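Local coordinates for extracellular solute-binding protein family 1 (Arthrobacter chlorophenolicus, PDB 4R2F) that probably captures sugars such as the bound laminaribiose outside the cell and hands them to an ABC-type membrane transporter, at residues K57-G62 / L336-Q341; A66-T71 / Q322-E327; M212-G217 / F380-T385; N346-F351 / V367-E372. One frame throughout, in Å; residues are numbered along the deposited sequence.

Contact 1 of 4, residues K57-G62 / L336-Q341; sequences KKIAEG and LKELWQ
I59 reaches across from helix 50-61 to the short helix 337-341, and nearly all of this contact hangs on its longer branch. Its CB heads for the other segment, and there the two branches part. CG2 stands anti to the backbone N, while CG1 lies beside that N (chi1 -69°) and carries the chain across the gap. CG1 comes within 3.8 Å of OE1 of E338. One bond further, CD1 is just as near that oxygen, which thus rests against the flank of the branch, the two side chains running past each other in opposite directions. Here CD1 also meets CD2 of L339 at 4.0 Å, with CG of L339 just behind. The tip therefore has a leucine methyl and a carboxylate oxygen as neighbours, and no hydrogen bond joins the segments. K335, which forms a long, weak ion pair with OE2 of E338, also touches I59, as does Y332, so helix 322-335 packs around the same residue. Y331 OH bonds to I59 O. This is helix packing in an alpha/beta lobe: helix 50-61 is the crossover helix of a beta-alpha-beta unit made with parallel strands 40-44 and 70-74.

Contact 2 of 4, residues A66-T71 / Q322-E327; sequences ANSKAT and QEASEE
A66 and S68 face helix 322-335 from a turn, and between them they take A324 from two directions. The side chains of all three leave the backbone toward the other segment, as does that of E327 one turn further along the helix. The A66 methyl lies against the helix backbone at A324, its CB 4.2 Å from CA of A324, and it also reaches the start of the E327 side chain, CB to CG 4.1 Å. S68 comes at the A324 methyl with its hydroxyl end: OG is 3.7 Å from CB of A324. That hydroxyl sits beside its own backbone N (chi1 -69°), which turns it back to donate to O of A66 at 3.0 Å. The bond arrives well above the carbonyl plane, 64° out of it. It closes the turn A66-S68, and probably helps hold the two side chains that touch the helix in place. E327 bends at chi2 (-57°), and its carboxylate goes to a salt bridge with K122; only its aliphatic part serves A66. F63 lines the patch, touched by S68 and E327 alike. The helix, which touches I40 of strand 40-44 through A324, is one layer of the alpha/beta lobe of a solute-binding protein, and the loop leading into strand 70-74 lies over its first turns.

Contact 3 of 4, residues M212-G217 / F380-T385; sequences MMLNNG and FASQGT
The carboxamide of Q383 and the peptide carbonyl of G217 are the flat groups that approach each other here, with CD of Q383 3.8 Å from O of G217. Q383 is poorly ordered and its amide is probably modelled turned over, so the meeting is best read as one of groups rather than of particular atoms. The F380 ring faces another way: it packs edge-to-face with F309 and touches L391, L394 and D395, which ties the start of the loop 380-385 to helix 389-396. The firm part of the contact lies between L214 and S382. CG of L214 stands beside the backbone N (chi1 -62°), and although the side chain does not set out toward the loop, its CD2 ends 3.4 Å from CB of S382. That is tighter than carbons usually sit, so the exact distance is doubtful, but the leucine plainly abuts the serine. OG of S382, 4.0 Å from CD2 of L214, bonds to T379 O. Helix 204-215 ends here in a Schellman motif: G217, with positive phi, is its C-prime residue, its N bonds to O of L214 at 3.0 Å, and G218 N pairs with M213 O. The turn takes the chain out of the helix and brings the G217 carbonyl alongside Q383. On the loop side, the peptide bond between S382 and Q383 is cis, and both residues make backbone hydrogen bonds to F221. L214 also touches A305, while N216, the first residue past the helix, bonds through ND2 to E236.

Contact 4 of 4, residues N346-F351 / V367-E372; sequences NALPVF and VKIVNE
L348 sends its side chain from strand 348-349 to the helix with CG beside the backbone N (chi1 -70°) and the chain extended beyond (chi2 163°), which carries both methyls toward the helix. V370 meets it with CG2 beside its own backbone N and CG1 anti to that N (chi1 177°), so that CG2 is the methyl that touches. The fork of L348 then divides its work: CD2 lies 3.9 Å from CG2 of V370, and CD1 lies 4.2 Å from CG2 of I369. Two neighbouring residues of the helix thus take one prong each, purely through methyl contacts. I369 points toward the strand, whereas V370 leans past it. F360 packs against both L348 and V370, and L278 also touches the leucine; I369 carries on to I155 and P157. A wider, pi-type turn starts at I369 in helix 364-373. Backbone bonding between L348 and L153 pairs the short, weakly bonded strand antiparallel with strand 145-161, and the side chain of L348 is about 11 Å from a bound glucose unit. This is a helix packed on a mixed sheet, against strands 348-349 and 145-161, in the alpha/beta fold of a solute-binding protein.

In the fold
Contacts 1 and 4 are buried; contact 2, farther from the chain's centre, and contact 3 are partly buried. Contacts 1 and 2 share neighbouring elements: helix 50-61 leads to strand 70-74 and helix 322-335 to helix 337-341, and the two touch where A60 and E61 meet A70. Contact 1 passes to contact 4 through W340, whose NE1 probably bonds to O of A347. Contact 3 touches none of the others, lying by nearest atoms about 10 Å from contact 4 and about 19 Å from contact 1, across the centre. Contact 4 is all methyl groups; contact 1 adds a carboxylate, contact 2 a hydroxyl, and contact 3 sets a leucine against a serine, with a less certain amide.

Contact 1 of 4, residues K57-G62 / L336-Q341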
loop_
_atom_site.group_PDB
_atom_site.type_symbol
_atom_site.label_atom_id
_atom_site.label_comp_id
_atom_site.label_asym_id
_atom_site.label_seq_id
_atom_site.Cartn_x
_atom_site.Cartn_y
_atom_site.Cartn_z
ATOM N N LYS A 57 6.296 4.868 18.338
ATOM C CA LYS A 57 5.902 4.865 19.754
ATOM C C LYS A 57 6.552 6.023 20.512
ATOM O O LYS A 57 5.863 6.775 21.176
ATOM C CB LYS A 57 6.314 3.554 20.397
ATOM C CG LYS A 57 5.912 3.396 21.852
ATOM C CD LYS A 57 6.251 1.985 22.314
ATOM C CE LYS A 57 6.596 1.927 23.790
ATOM N NZ LYS A 57 5.347 2.038 24.580
ATOM N N LYS A 58 7.867 6.178 20.392
ATOM C CA LYS A 58 8.569 7.261 21.109
ATOM C C LYS A 58 8.100 8.639 20.667
ATOM O O LYS A 58 7.901 9.520 21.501
ATOM C CB LYS A 58 10.089 7.150 20.977
ATOM C CG LYS A 58 10.690 6.222 22.023
ATOM C CD LYS A 58 12.126 5.856 21.698
ATOM C CE LYS A 58 12.601 4.673 22.529
ATOM N NZ LYS A 58 13.450 3.770 21.699
ATOM N N ILE A 59 7.876 8.824 19.371
ATOM C CA ILE A 59 7.320 10.092 18.895
ATOM C C ILE A 59 5.967 10.380 19.547
ATOM O O ILE A 59 5.760 11.438 20.143
ATOM C CB ILE A 59 7.229 10.117 17.365
ATOM C CG1 ILE A 59 8.631 10.167 16.782
ATOM C CG2 ILE A 59 6.441 11.328 16.872
ATOM C CD1 ILE A 59 8.674 9.972 15.284
ATOM N N ALA A 60 5.062 9.416 19.474
ATOM C CA ALA A 60 3.704 9.593 19.986
ATOM C C ALA A 60 3.686 9.845 21.492
ATOM O O ALA A 60 2.972 10.712 21.975
ATOM C CB ALA A 60 2.854 8.361 19.650
ATOM N N GLU A 61 4.483 9.084 22.228
ATOM C CA GLU A 61 4.482 9.173 23.673
ATOM C C GLU A 61 5.200 10.429 24.148
ATOM O O GLU A 61 5.068 10.813 25.304
ATOM C CB GLU A 61 4.994 7.863 24.293
ATOM C CG GLU A 61 4.023 6.732 23.927
ATOM C CD GLU A 61 4.246 5.395 24.621
ATOM O OE1 GLU A 61 3.268 4.603 24.662
ATOM O OE2 GLU A 61 5.369 5.114 25.094
ATOM N N GLY A 62 5.871 11.116 23.225
ATOM C CA GLY A 62 6.464 12.428 23.488
ATOM C C GLY A 62 5.487 13.587 23.467
ATOM O O GLY A 62 5.809 14.678 23.920
ATOM N N LEU A 336 7.355 13.624 11.615
ATOM C CA LEU A 336 7.482 12.574 10.584
ATOM C C LEU A 336 8.825 12.527 9.881
ATOM O O LEU A 336 9.302 11.444 9.558
ATOM C CB LEU A 336 6.393 12.716 9.512
ATOM C CG LEU A 336 4.988 12.360 9.962
ATOM C CD1 LEU A 336 4.085 12.506 8.753
ATOM C CD2 LEU A 336 4.896 10.964 10.553
ATOM N N LYS A 337 9.428 13.684 9.607
ATOM C CA LYS A 337 10.751 13.693 8.972
ATOM C C LYS A 337 11.765 12.768 9.661
ATOM O O LYS A 337 12.611 12.176 8.998
ATOM C CB LYS A 337 11.306 15.120 8.897
ATOM C CG LYS A 337 11.472 15.811 10.240
ATOM C CD LYS A 337 11.924 17.256 10.083
ATOM C CE LYS A 337 12.175 17.861 11.451
ATOM N NZ LYS A 337 12.080 19.340 11.406
ATOM N N GLU A 338 11.672 12.613 10.977
ATOM C CA GLU A 338 12.638 11.759 11.692
ATOM C C GLU A 338 12.597 10.320 11.220
ATOM O O GLU A 338 13.612 9.630 11.263
ATOM C CB GLU A 338 12.383 11.783 13.205
ATOM C CG GLU A 338 12.680 13.137 13.847
ATOM C CD GLU A 338 12.064 13.311 15.227
ATOM O OE1 GLU A 338 11.668 12.303 15.869
ATOM O OE2 GLU A 338 11.984 14.478 15.669
ATOM N N LEU A 339 11.423 9.855 10.780
ATOM C CA LEU A 339 11.273 8.467 10.367
ATOM C C LEU A 339 11.994 8.198 9.055
ATOM O O LEU A 339 12.583 7.128 8.872
ATOM C CB LEU A 339 9.793 8.093 10.260
ATOM C CG LEU A 339 9.002 8.189 11.569
ATOM C CD1 LEU A 339 7.501 8.113 11.299
ATOM C CD2 LEU A 339 9.427 7.121 12.575
ATOM N N TRP A 340 11.940 9.169 8.145
ATOM C CA TRP A 340 12.700 9.073 6.901
ATOM C C TRP A 340 14.176 9.366 7.129
ATOM O O TRP A 340 15.015 8.811 6.425
ATOM C CB TRP A 340 12.144 10.012 5.831
ATOM C CG TRP A 340 10.991 9.417 5.108
ATOM C CD1 TRP A 340 11.037 8.650 3.972
ATOM C CD2 TRP A 340 9.611 9.501 5.482
ATOM N NE1 TRP A 340 9.770 8.267 3.609
ATOM C CE2 TRP A 340 8.870 8.782 4.503
ATOM C CE3 TRP A 340 8.925 10.116 6.535
ATOM C CZ2 TRP A 340 7.481 8.652 4.564
ATOM C CZ3 TRP A 340 7.537 10.002 6.587
ATOM C CH2 TRP A 340 6.831 9.257 5.618
ATOM N N GLN A 341 14.483 10.235 8.092
ATOM C CA GLN A 341 15.886 10.524 8.453
ATOM C C GLN A 341 16.587 9.266 8.944
ATOM O O GLN A 341 17.703 8.989 8.535
ATOM C CB GLN A 341 15.966 11.667 9.480
ATOM C CG GLN A 341 17.342 12.336 9.625
ATOM C CD GLN A 341 18.301 11.495 10.449
ATOM O OE1 GLN A 341 17.928 10.892 11.462
ATOM N NE2 GLN A 341 19.537 11.427 10.000
#

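Contact 2 of 4, residues A66-T71 / Q322-E327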
loop_
_atom_site.group_PDB
_atom_site.type_symbol
_atom_site.label_atom_id
_atom_site.label_comp_id
_atom_site.label_asym_id
_atom_site.label_seq_id
_atom_site.Cartn_x
_atom_site.Cartn_y
_atom_site.Cartn_z
ATOM N N ALA A 66 -1.699 20.524 24.858
ATOM C CA ALA A 66 -3.075 20.639 25.288
ATOM C C ALA A 66 -3.211 20.042 26.675
ATOM O O ALA A 66 -4.288 19.632 27.085
ATOM C CB ALA A 66 -3.999 19.944 24.298
ATOM N N ASN A 67 -2.103 19.989 27.399
ATOM C CA ASN A 67 -2.134 19.443 28.744
ATOM C C ASN A 67 -2.725 18.041 28.699
ATOM O O ASN A 67 -3.561 17.660 29.507
ATOM C CB ASN A 67 -2.920 20.373 29.646
ATOM C CG ASN A 67 -2.444 21.812 29.536
ATOM O OD1 ASN A 67 -3.218 22.714 29.225
ATOM N ND2 ASN A 67 -1.155 22.024 29.765
ATOM N N SER A 68 -2.268 17.298 27.703
ATOM C CA SER A 68 -2.774 15.996 27.350
ATOM C C SER A 68 -1.601 15.122 26.987
ATOM O O SER A 68 -0.483 15.591 26.871
ATOM C CB SER A 68 -3.710 16.082 26.158
ATOM O OG SER A 68 -4.905 16.737 26.505
ATOM N N LYS A 69 -1.872 13.840 26.843
ATOM C CA LYS A 69 -0.853 12.840 26.551
ATOM C C LYS A 69 -1.476 11.888 25.501
ATOM O O LYS A 69 -2.713 11.905 25.300
ATOM C CB LYS A 69 -0.502 12.098 27.848
ATOM C CG LYS A 69 -1.716 11.954 28.762
ATOM C CD LYS A 69 -1.405 11.384 30.127
ATOM C CE LYS A 69 -2.599 11.601 31.042
ATOM N NZ LYS A 69 -2.566 10.657 32.188
ATOM N N ALA A 70 -0.636 11.072 24.864
ATOM C CA ALA A 70 -1.065 10.087 23.870
ATOM C C ALA A 70 -0.519 8.723 24.225
ATOM O O ALA A 70 0.614 8.619 24.677
ATOM C CB ALA A 70 -0.555 10.474 22.489
ATOM N N THR A 71 -1.307 7.678 23.982
ATOM C CA THR A 71 -0.821 6.307 24.118
ATOM C C THR A 71 -0.691 5.711 22.717
ATOM O O THR A 71 -1.440 6.067 21.810
ATOM C CB THR A 71 -1.741 5.476 25.033
ATOM O OG1 THR A 71 -3.060 5.394 24.476
ATOM C CG2 THR A 71 -1.834 6.119 26.418
ATOM N N GLN A 322 -11.509 16.773 21.323
ATOM C CA GLN A 322 -11.207 17.017 19.906
ATOM C C GLN A 322 -10.047 17.978 19.698
ATOM O O GLN A 322 -9.274 17.815 18.772
ATOM C CB GLN A 322 -12.451 17.521 19.158
ATOM C CG GLN A 322 -12.240 17.737 17.663
ATOM C CD GLN A 322 -11.753 16.503 16.917
ATOM O OE1 GLN A 322 -12.063 15.356 17.290
ATOM N NE2 GLN A 322 -11.011 16.731 15.833
ATOM N N GLU A 323 -9.928 18.994 20.548
ATOM C CA GLU A 323 -8.767 19.865 20.487
ATOM C C GLU A 323 -7.460 19.115 20.668
ATOM O O GLU A 323 -6.461 19.425 20.015
ATOM C CB GLU A 323 -8.848 20.958 21.535
ATOM C CG GLU A 323 -9.755 22.104 21.158
ATOM C CD GLU A 323 -9.604 23.276 22.101
ATOM O OE1 GLU A 323 -8.497 23.488 22.667
ATOM O OE2 GLU A 323 -10.615 23.981 22.265
ATOM N N ALA A 324 -7.455 18.159 21.582
ATOM C CA ALA A 324 -6.258 17.369 21.822
ATOM C C ALA A 324 -5.951 16.431 20.649
ATOM O O ALA A 324 -4.790 16.284 20.269
ATOM C CB ALA A 324 -6.397 16.575 23.121
ATOM N N SER A 325 -6.967 15.788 20.086
ATOM C CA SER A 325 -6.757 14.987 18.878
ATOM C C SER A 325 -6.025 15.856 17.832
ATOM O O SER A 325 -5.024 15.445 17.271
ATOM C CB SER A 325 -8.081 14.489 18.318
ATOM O OG SER A 325 -8.685 13.549 19.177
ATOM N N GLU A 326 -6.504 17.084 17.651
ATOM C CA GLU A 326 -5.973 17.997 16.646
ATOM C C GLU A 326 -4.552 18.397 16.954
ATOM O O GLU A 326 -3.708 18.393 16.074
ATOM C CB GLU A 326 -6.874 19.224 16.524
ATOM C CG GLU A 326 -8.143 18.864 15.793
ATOM C CD GLU A 326 -9.303 19.795 16.039
ATOM O OE1 GLU A 326 -9.218 20.754 16.852
ATOM O OE2 GLU A 326 -10.319 19.554 15.373
ATOM N N GLU A 327 -4.280 18.714 18.212
ATOM C CA GLU A 327 -2.915 19.010 18.628
ATOM C C GLU A 327 -1.988 17.827 18.409
ATOM O O GLU A 327 -0.862 18.007 17.936
ATOM C CB GLU A 327 -2.862 19.435 20.101
ATOM C CG GLU A 327 -3.394 20.841 20.382
ATOM C CD GLU A 327 -2.698 21.952 19.593
ATOM O OE1 GLU A 327 -1.447 22.007 19.557
ATOM O OE2 GLU A 327 -3.414 22.798 19.022
#

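Contact 3 of 4, residues M212-G217 / F380-T385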
loop_
_atom_site.group_PDB
_atom_site.type_symbol
_atom_site.label_atom_id
_atom_site.label_comp_id
_atom_site.label_asym_id
_atom_site.label_seq_id
_atom_site.Cartn_x
_atom_site.Cartn_y
_atom_site.Cartn_z
ATOM N N MET A 212 -1.631 -5.622 -11.671
ATOM C CA MET A 212 -1.504 -6.186 -13.020
ATOM C C MET A 212 -2.670 -5.788 -13.918
ATOM O O MET A 212 -2.472 -5.574 -15.127
ATOM C CB MET A 212 -1.298 -7.702 -13.016
ATOM C CG MET A 212 0.019 -8.127 -12.358
ATOM S SD MET A 212 1.523 -7.643 -13.232
ATOM C CE MET A 212 1.464 -8.915 -14.452
ATOM N N MET A 213 -3.853 -5.654 -13.341
ATOM C CA MET A 213 -5.011 -5.113 -14.089
ATOM C C MET A 213 -4.664 -3.691 -14.554
ATOM O O MET A 213 -4.811 -3.360 -15.728
ATOM C CB MET A 213 -6.296 -5.105 -13.229
ATOM C CG MET A 213 -6.892 -6.477 -12.869
ATOM S SD MET A 213 -8.299 -6.351 -11.741
ATOM C CE MET A 213 -8.117 -7.815 -10.793
ATOM N N LEU A 214 -4.169 -2.853 -13.644
ATOM C CA LEU A 214 -3.817 -1.465 -14.011
ATOM C C LEU A 214 -2.744 -1.410 -15.079
ATOM O O LEU A 214 -2.828 -0.632 -16.018
ATOM C CB LEU A 214 -3.364 -0.691 -12.776
ATOM C CG LEU A 214 -4.409 -0.536 -11.678
ATOM C CD1 LEU A 214 -3.820 0.324 -10.576
ATOM C CD2 LEU A 214 -5.701 0.064 -12.174
ATOM N N ASN A 215 -1.758 -2.291 -14.951
ATOM C CA ASN A 215 -0.674 -2.389 -15.908
ATOM C C ASN A 215 -1.163 -2.762 -17.310
ATOM O O ASN A 215 -0.512 -2.443 -18.287
ATOM C CB ASN A 215 0.341 -3.396 -15.384
ATOM C CG ASN A 215 1.705 -3.291 -16.031
ATOM O OD1 ASN A 215 1.905 -2.642 -17.058
ATOM N ND2 ASN A 215 2.664 -3.959 -15.419
ATOM N N ASN A 216 -2.318 -3.399 -17.425
ATOM C CA ASN A 216 -2.864 -3.710 -18.739
ATOM C C ASN A 216 -3.981 -2.769 -19.181
ATOM O O ASN A 216 -4.795 -3.137 -20.036
ATOM C CB ASN A 216 -3.402 -5.135 -18.728
ATOM C CG ASN A 216 -3.553 -5.726 -20.123
ATOM O OD1 ASN A 216 -2.778 -5.424 -21.033
ATOM N ND2 ASN A 216 -4.527 -6.623 -20.274
ATOM N N GLY A 217 -4.032 -1.565 -18.613
ATOM C CA GLY A 217 -5.063 -0.600 -18.970
ATOM C C GLY A 217 -6.426 -0.934 -18.391
ATOM O O GLY A 217 -7.414 -0.364 -18.794
ATOM N N PHE A 380 -6.431 2.269 -6.436
ATOM C CA PHE A 380 -7.563 1.344 -6.564
ATOM C C PHE A 380 -8.809 1.966 -7.226
ATOM O O PHE A 380 -9.667 1.220 -7.676
ATOM C CB PHE A 380 -7.970 0.849 -5.179
ATOM C CG PHE A 380 -7.194 -0.353 -4.664
ATOM C CD1 PHE A 380 -6.016 -0.804 -5.248
ATOM C CD2 PHE A 380 -7.657 -1.002 -3.530
ATOM C CE1 PHE A 380 -5.348 -1.904 -4.723
ATOM C CE2 PHE A 380 -6.997 -2.107 -3.015
ATOM C CZ PHE A 380 -5.844 -2.544 -3.604
ATOM N N ALA A 381 -8.943 3.302 -7.245
ATOM C CA ALA A 381 -10.103 3.955 -7.898
ATOM C C ALA A 381 -10.124 3.802 -9.410
ATOM O O ALA A 381 -11.170 3.972 -10.056
ATOM C CB ALA A 381 -10.158 5.441 -7.537
ATOM N N SER A 382 -8.968 3.504 -9.985
ATOM C CA SER A 382 -8.825 3.440 -11.425
ATOM C C SER A 382 -9.866 2.514 -12.022
ATOM O O SER A 382 -10.122 1.437 -11.496
ATOM C CB SER A 382 -7.429 2.962 -11.817
ATOM O OG SER A 382 -6.469 3.952 -11.507
ATOM N N GLN A 383 -10.469 2.939 -13.116
ATOM C CA GLN A 383 -10.031 4.103 -13.902
ATOM C C GLN A 383 -10.666 5.439 -13.506
ATOM O O GLN A 383 -10.494 6.421 -14.201
ATOM C CB GLN A 383 -10.358 3.870 -15.377
ATOM C CG GLN A 383 -10.110 2.458 -15.854
ATOM C CD GLN A 383 -9.542 2.434 -17.248
ATOM O OE1 GLN A 383 -8.339 2.618 -17.447
ATOM N NE2 GLN A 383 -10.406 2.219 -18.226
ATOM N N GLY A 384 -11.453 5.466 -12.444
ATOM C CA GLY A 384 -11.825 6.720 -11.812
ATOM C C GLY A 384 -10.634 7.312 -11.081
ATOM O O GLY A 384 -9.538 6.737 -11.067
ATOM N N THR A 385 -10.858 8.476 -10.485
ATOM C CA THR A 385 -9.838 9.186 -9.723
ATOM C C THR A 385 -10.286 9.456 -8.298
ATOM O O THR A 385 -9.517 9.280 -7.347
ATOM C CB THR A 385 -9.493 10.516 -10.415
ATOM O OG1 THR A 385 -8.903 10.229 -11.686
ATOM C CG2 THR A 385 -8.511 11.354 -9.579
#

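Contact 4 of 4, residues N346-F351 / V367-E372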
loop_
_atom_site.group_PDB
_atom_site.type_symbol
_atom_site.label_atom_id
_atom_site.label_comp_id
_atom_site.label_asym_id
_atom_site.label_seq_id
_atom_site.Cartn_x
_atom_site.Cartn_y
_atom_site.Cartn_z
ATOM N N ASN A 346 8.964 2.381 4.597
ATOM C CA ASN A 346 8.830 1.629 3.351
ATOM C C ASN A 346 7.791 2.307 2.426
ATOM O O ASN A 346 7.004 1.635 1.751
ATOM C CB ASN A 346 8.399 0.200 3.633
ATOM C CG ASN A 346 9.510 -0.650 4.200
ATOM O OD1 ASN A 346 9.275 -1.800 4.541
ATOM N ND2 ASN A 346 10.715 -0.096 4.309
ATOM N N ALA A 347 7.839 3.634 2.392
ATOM C CA ALA A 347 6.905 4.442 1.610
ATOM C C ALA A 347 7.527 5.781 1.271
ATOM O O ALA A 347 8.527 6.168 1.865
ATOM C CB ALA A 347 5.616 4.650 2.385
ATOM N N LEU A 348 6.924 6.471 0.310
ATOM C CA LEU A 348 7.336 7.812 -0.069
ATOM C C LEU A 348 6.774 8.813 0.924
ATOM O O LEU A 348 5.709 8.590 1.476
ATOM C CB LEU A 348 6.835 8.136 -1.476
ATOM C CG LEU A 348 7.496 7.385 -2.627
ATOM C CD1 LEU A 348 6.643 7.486 -3.869
ATOM C CD2 LEU A 348 8.878 7.915 -2.919
ATOM N N PRO A 349 7.486 9.923 1.167
ATOM C CA PRO A 349 6.899 11.026 1.951
ATOM C C PRO A 349 5.886 11.842 1.160
ATOM O O PRO A 349 5.816 11.729 -0.060
ATOM C CB PRO A 349 8.110 11.898 2.314
ATOM C CG PRO A 349 9.148 11.567 1.307
ATOM C CD PRO A 349 8.899 10.168 0.821
ATOM N N VAL A 350 5.084 12.638 1.866
ATOM C CA VAL A 350 4.129 13.543 1.214
ATOM C C VAL A 350 4.543 15.017 1.382
ATOM O O VAL A 350 3.796 15.933 1.000
ATOM C CB VAL A 350 2.685 13.367 1.739
ATOM C CG1 VAL A 350 2.172 11.966 1.405
ATOM C CG2 VAL A 350 2.586 13.673 3.233
ATOM N N PHE A 351 5.720 15.215 1.956
ATOM C CA PHE A 351 6.261 16.545 2.219
ATOM C C PHE A 351 7.510 16.774 1.393
ATOM O O PHE A 351 8.423 15.957 1.389
ATOM C CB PHE A 351 6.595 16.709 3.695
ATOM C CG PHE A 351 5.384 16.838 4.575
ATOM C CD1 PHE A 351 4.525 17.923 4.449
ATOM C CD2 PHE A 351 5.104 15.886 5.537
ATOM C CE1 PHE A 351 3.408 18.038 5.260
ATOM C CE2 PHE A 351 3.987 15.996 6.344
ATOM C CZ PHE A 351 3.133 17.072 6.200
ATOM N N VAL A 367 15.313 7.378 -5.773
ATOM C CA VAL A 367 15.237 8.253 -6.946
ATOM C C VAL A 367 14.589 7.561 -8.138
ATOM O O VAL A 367 13.769 8.163 -8.852
ATOM C CB VAL A 367 16.617 8.818 -7.332
ATOM C CG1 VAL A 367 16.574 9.498 -8.694
ATOM C CG2 VAL A 367 17.067 9.808 -6.261
ATOM N N LYS A 368 14.926 6.294 -8.353
ATOM C CA LYS A 368 14.327 5.571 -9.473
ATOM C C LYS A 368 12.796 5.425 -9.314
ATOM O O LYS A 368 12.030 5.519 -10.284
ATOM C CB LYS A 368 14.991 4.225 -9.606
ATOM C CG LYS A 368 14.532 3.427 -10.813
ATOM C CD LYS A 368 15.468 2.258 -11.030
ATOM C CE LYS A 368 15.092 1.477 -12.255
ATOM N NZ LYS A 368 16.106 0.453 -12.597
ATOM N N ILE A 369 12.342 5.222 -8.080
ATOM C CA ILE A 369 10.903 5.117 -7.781
ATOM C C ILE A 369 10.180 6.423 -8.075
ATOM O O ILE A 369 9.125 6.436 -8.726
ATOM C CB ILE A 369 10.688 4.684 -6.307
ATOM C CG1 ILE A 369 11.161 3.245 -6.116
ATOM C CG2 ILE A 369 9.238 4.820 -5.882
ATOM C CD1 ILE A 369 11.449 2.914 -4.672
ATOM N N VAL A 370 10.756 7.520 -7.597
ATOM C CA VAL A 370 10.250 8.857 -7.888
ATOM C C VAL A 370 10.181 9.108 -9.366
ATOM O O VAL A 370 9.171 9.586 -9.878
ATOM C CB VAL A 370 11.107 9.938 -7.173
ATOM C CG1 VAL A 370 10.660 11.357 -7.514
ATOM C CG2 VAL A 370 10.964 9.756 -5.668
ATOM N N ASN A 371 11.250 8.768 -10.070
ATOM C CA ASN A 371 11.348 9.155 -11.464
ATOM C C ASN A 371 10.576 8.260 -12.421
ATOM O O ASN A 371 10.117 8.736 -13.422
ATOM C CB ASN A 371 12.809 9.232 -11.911
ATOM C CG ASN A 371 13.553 10.402 -11.273
ATOM O OD1 ASN A 371 12.957 11.254 -10.633
ATOM N ND2 ASN A 371 14.863 10.417 -11.421
ATOM N N GLU A 372 10.456 6.975 -12.105
ATOM C CA GLU A 372 9.865 6.003 -13.017
ATOM C C GLU A 372 8.530 5.492 -12.567
ATOM O O GLU A 372 7.725 5.137 -13.399
ATOM C CB GLU A 372 10.822 4.826 -13.238
ATOM C CG GLU A 372 12.169 5.269 -13.850
ATOM C CD GLU A 372 13.061 4.125 -14.307
ATOM O OE1 GLU A 372 12.560 2.999 -14.574
ATOM O OE2 GLU A 372 14.289 4.367 -14.430
#